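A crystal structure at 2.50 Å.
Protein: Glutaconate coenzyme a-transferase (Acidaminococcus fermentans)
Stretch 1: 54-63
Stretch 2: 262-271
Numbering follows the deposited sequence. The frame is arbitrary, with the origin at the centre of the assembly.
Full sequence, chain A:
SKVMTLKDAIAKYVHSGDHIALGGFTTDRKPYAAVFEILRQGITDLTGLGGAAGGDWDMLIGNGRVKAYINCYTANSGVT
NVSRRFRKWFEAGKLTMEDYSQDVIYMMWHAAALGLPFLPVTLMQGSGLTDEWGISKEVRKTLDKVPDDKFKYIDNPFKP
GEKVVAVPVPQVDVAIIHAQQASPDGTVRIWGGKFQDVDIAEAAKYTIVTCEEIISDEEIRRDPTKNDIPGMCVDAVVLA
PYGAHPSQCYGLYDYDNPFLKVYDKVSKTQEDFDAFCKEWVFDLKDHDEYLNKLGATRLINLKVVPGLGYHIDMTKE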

# COMPACT_ATOMS: atom_id res chain seq x y z
N GLY A 54 -30.34 -0.31 -13.75
CA GLY A 54 -31.03 -0.35 -12.48
C GLY A 54 -32.05 0.76 -12.30
O GLY A 54 -32.77 1.13 -13.22
N GLY A 55 -32.07 1.34 -11.11
CA GLY A 55 -33.04 2.39 -10.84
C GLY A 55 -32.80 3.62 -11.66
O GLY A 55 -33.71 4.42 -11.86
N ASP A 56 -31.57 3.77 -12.12
CA ASP A 56 -31.17 4.91 -12.94
C ASP A 56 -32.03 5.02 -14.22
O ASP A 56 -32.78 5.98 -14.38
N TRP A 57 -32.01 4.01 -15.08
CA TRP A 57 -32.82 4.07 -16.28
C TRP A 57 -34.30 4.01 -15.95
O TRP A 57 -35.13 4.45 -16.75
N ASP A 58 -34.65 3.50 -14.78
CA ASP A 58 -36.05 3.43 -14.41
C ASP A 58 -36.55 4.83 -14.16
O ASP A 58 -37.62 5.22 -14.62
N MET A 59 -35.77 5.61 -13.44
CA MET A 59 -36.18 6.96 -13.15
C MET A 59 -36.37 7.78 -14.42
O MET A 59 -37.39 8.45 -14.58
N LEU A 60 -35.44 7.66 -15.37
CA LEU A 60 -35.52 8.38 -16.64
C LEU A 60 -36.77 7.95 -17.42
O LEU A 60 -37.55 8.79 -17.87
N ILE A 61 -36.98 6.64 -17.55
CA ILE A 61 -38.14 6.12 -18.27
C ILE A 61 -39.45 6.61 -17.65
O ILE A 61 -40.26 7.25 -18.33
N GLY A 62 -39.65 6.32 -16.36
CA GLY A 62 -40.84 6.74 -15.65
C GLY A 62 -41.11 8.23 -15.76
O GLY A 62 -42.26 8.64 -15.75
N ASN A 63 -40.05 9.03 -15.77
CA ASN A 63 -40.21 10.48 -15.94
C ASN A 63 -40.31 10.82 -17.45
O ASN A 63 -40.04 11.95 -17.88
N VAL A 262 -37.66 1.32 -0.39
CA VAL A 262 -38.66 2.39 -0.48
C VAL A 262 -38.99 2.53 -1.95
O VAL A 262 -40.14 2.34 -2.35
N TYR A 263 -37.95 2.77 -2.76
CA TYR A 263 -38.10 2.91 -4.20
C TYR A 263 -38.84 1.71 -4.81
O TYR A 263 -39.68 1.89 -5.68
N ASP A 264 -38.56 0.50 -4.33
CA ASP A 264 -39.21 -0.69 -4.87
C ASP A 264 -40.72 -0.62 -4.79
O ASP A 264 -41.41 -1.07 -5.70
N LYS A 265 -41.22 -0.12 -3.67
CA LYS A 265 -42.66 -0.05 -3.47
C LYS A 265 -43.22 1.22 -4.08
O LYS A 265 -44.27 1.20 -4.72
N VAL A 266 -42.52 2.32 -3.87
CA VAL A 266 -42.91 3.61 -4.43
C VAL A 266 -43.16 3.52 -5.95
O VAL A 266 -44.22 3.90 -6.44
N SER A 267 -42.21 2.96 -6.69
CA SER A 267 -42.32 2.83 -8.13
C SER A 267 -43.39 1.84 -8.63
O SER A 267 -43.35 1.48 -9.81
N LYS A 268 -44.27 1.34 -7.76
CA LYS A 268 -45.29 0.40 -8.23
C LYS A 268 -46.43 1.13 -8.90
O LYS A 268 -47.33 0.50 -9.46
N THR A 269 -46.45 2.45 -8.74
CA THR A 269 -47.46 3.30 -9.36
C THR A 269 -46.85 4.66 -9.68
O THR A 269 -46.04 5.21 -8.91
N GLN A 270 -47.31 5.22 -10.79
CA GLN A 270 -46.86 6.51 -11.27
C GLN A 270 -47.08 7.62 -10.24
O GLN A 270 -46.28 8.57 -10.15
N GLU A 271 -48.16 7.51 -9.46
CA GLU A 271 -48.51 8.49 -8.44
C GLU A 271 -47.49 8.49 -7.32
O GLU A 271 -46.95 9.55 -6.94

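Two helical segments more than 200 residues apart in sequence meet here in a small, largely polar contact, in which one long tyrosine side chain spans the gap between the two helices and a hydrogen bond fixes its tip. The example illustrates a general principle: when helix axes stay apart, here 12.4 Å at closest approach between helices 55-62 and 262-266, with 32° between their directions, a long side chain can still bridge them and end in a polar contact.

Tyr-263 is the centrepiece and contributes the largest share of the 225 Å² buried between the stretches. Its CA-to-CB bond points toward the first stretch, and a t rotamer at chi1, with chi2 at 86°, extends the ring to the helix of residues 55-62. There Tyr-263 OH donates a hydrogen bond to Asp-58 OD2 at 2.6 Å, a short distance suited to a phenol meeting a carboxylate. Asp-58 also points toward its partner and adopts the t rotamer; its OD2 lies at the ring edge, near the ring plane, as expected for an acceptor bound by the hydroxyl.

Around this bond the packing is modest. Met-59, whose CB points sideways, takes an m, t, p conformation that places CG 3.4 Å from Tyr-263 OH and 3.8 Å from Tyr-263 CE1, the latter an apolar contact. Met-59 SD lies 5.2 Å from the centroid of the Tyr-263 ring, in an oblique sulfur-aromatic arrangement. Gly-55 has no side chain, and its backbone O comes within 4.0 Å of Tyr-263 OH; a CB in ideal position would point toward the second stretch and lie 4.1 Å from Tyr-263 CE2.

The same carboxylate oxygen reaches a second residue through water. Ser-267 points toward the first stretch, yet its CB is 4.2 Å from Asp-58 OD2, and its OG, in the p rotamer, donates to Tyr-263 O at 2.9 Å within its own stretch. A water fills the remaining gap, donating to Asp-58 OD2 at 3.0 Å and to Ser-267 OG at 3.1 Å. Asp-58 OD2 thus accepts from both the phenol and the water.

A second direct link lies farther along the two stretches. The CB of Gln-270 points sideways, but chi1 in t and chi2 in p bring the end of the side chain nearer, and NE2 donates to Gly-62 O at 3.2 Å. Asn-63, just past the helix, makes no contact across the stretches; its ND2 donates to Met-59 O at 2.8 Å.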

# COMPACT_ATOMS: atom_id res chain seq x y z
CB ASP A 56 -29.63 4.90 -13.20
CG ASP A 56 -29.10 3.55 -13.81
OD1 ASP A 56 -29.70 2.46 -13.67
OD2 ASP A 56 -28.03 3.59 -14.47
CB TRP A 57 -32.44 2.99 -17.28
CG TRP A 57 -31.21 3.36 -18.04
CD1 TRP A 57 -29.92 3.01 -17.75
CD2 TRP A 57 -31.14 4.24 -19.18
NE1 TRP A 57 -29.06 3.63 -18.62
CE2 TRP A 57 -29.78 4.39 -19.51
CE3 TRP A 57 -32.11 4.92 -19.94
CZ2 TRP A 57 -29.34 5.20 -20.57
CZ3 TRP A 57 -31.68 5.72 -20.99
CH2 TRP A 57 -30.30 5.85 -21.30
CB ASP A 58 -36.27 2.63 -13.15
CG ASP A 58 -37.68 2.11 -13.05
OD1 ASP A 58 -38.11 1.46 -14.02
OD2 ASP A 58 -38.35 2.34 -12.01
CB MET A 59 -35.24 7.59 -12.15
CG MET A 59 -35.30 6.90 -10.79
SD MET A 59 -34.28 7.74 -9.60
CE MET A 59 -35.29 9.07 -9.15
CB LEU A 60 -34.27 8.13 -17.50
CG LEU A 60 -32.94 8.66 -16.96
CD1 LEU A 60 -31.77 8.21 -17.85
CD2 LEU A 60 -32.99 10.18 -16.81
CB ILE A 61 -38.14 4.59 -18.27
CG1 ILE A 61 -36.94 4.07 -19.05
CG2 ILE A 61 -39.42 4.06 -18.86
CD1 ILE A 61 -36.80 2.58 -18.99
CB ASN A 63 -39.02 11.22 -15.33
CG ASN A 63 -39.14 11.40 -13.83
OD1 ASN A 63 -39.63 12.43 -13.34
ND2 ASN A 63 -38.65 10.41 -13.08
CB VAL A 262 -38.09 3.72 -0.01
CG1 VAL A 262 -39.08 4.82 -0.22
CG2 VAL A 262 -37.70 3.63 1.45
CB TYR A 263 -36.73 3.11 -4.86
CG TYR A 263 -36.82 3.41 -6.35
CD1 TYR A 263 -36.99 4.72 -6.80
CD2 TYR A 263 -36.83 2.38 -7.30
CE1 TYR A 263 -37.19 4.99 -8.15
CE2 TYR A 263 -37.02 2.64 -8.65
CZ TYR A 263 -37.21 3.95 -9.07
OH TYR A 263 -37.40 4.21 -10.40
CB ASP A 264 -38.76 -1.95 -4.13
CG ASP A 264 -39.66 -3.17 -4.42
OD1 ASP A 264 -39.70 -3.66 -5.56
OD2 ASP A 264 -40.35 -3.65 -3.48
CB LYS A 265 -43.00 -0.18 -1.98
CG LYS A 265 -42.53 0.95 -1.08
CD LYS A 265 -43.70 1.81 -0.62
CE LYS A 265 -43.23 3.09 0.08
NZ LYS A 265 -44.36 4.06 0.27
CB VAL A 266 -41.82 4.63 -4.15
CG1 VAL A 266 -41.95 5.79 -5.07
CG2 VAL A 266 -41.92 5.10 -2.71
CB SER A 267 -40.98 2.39 -8.72
OG SER A 267 -40.64 1.09 -8.26
CB LYS A 268 -45.84 -0.48 -7.11
CG LYS A 268 -44.79 -1.30 -6.41
CD LYS A 268 -45.38 -2.35 -5.48
CE LYS A 268 -44.25 -3.03 -4.69
NZ LYS A 268 -44.69 -4.20 -3.90
CB THR A 269 -48.69 3.55 -8.45
OG1 THR A 269 -48.33 4.45 -7.39
CG2 THR A 269 -49.25 2.27 -7.87
CB GLN A 270 -47.64 6.85 -12.53
CG GLN A 270 -47.04 7.96 -13.34
CD GLN A 270 -45.68 7.60 -13.86
OE1 GLN A 270 -45.45 6.48 -14.32
NE2 GLN A 270 -44.74 8.54 -13.75
CB GLU A 271 -49.85 8.15 -7.79
CG GLU A 271 -51.05 8.11 -8.71
CD GLU A 271 -52.36 8.20 -7.92
OE1 GLU A 271 -52.31 8.37 -6.67
OE2 GLU A 271 -53.45 8.13 -8.54
O HOH W 1 -38.37 0.07 -10.03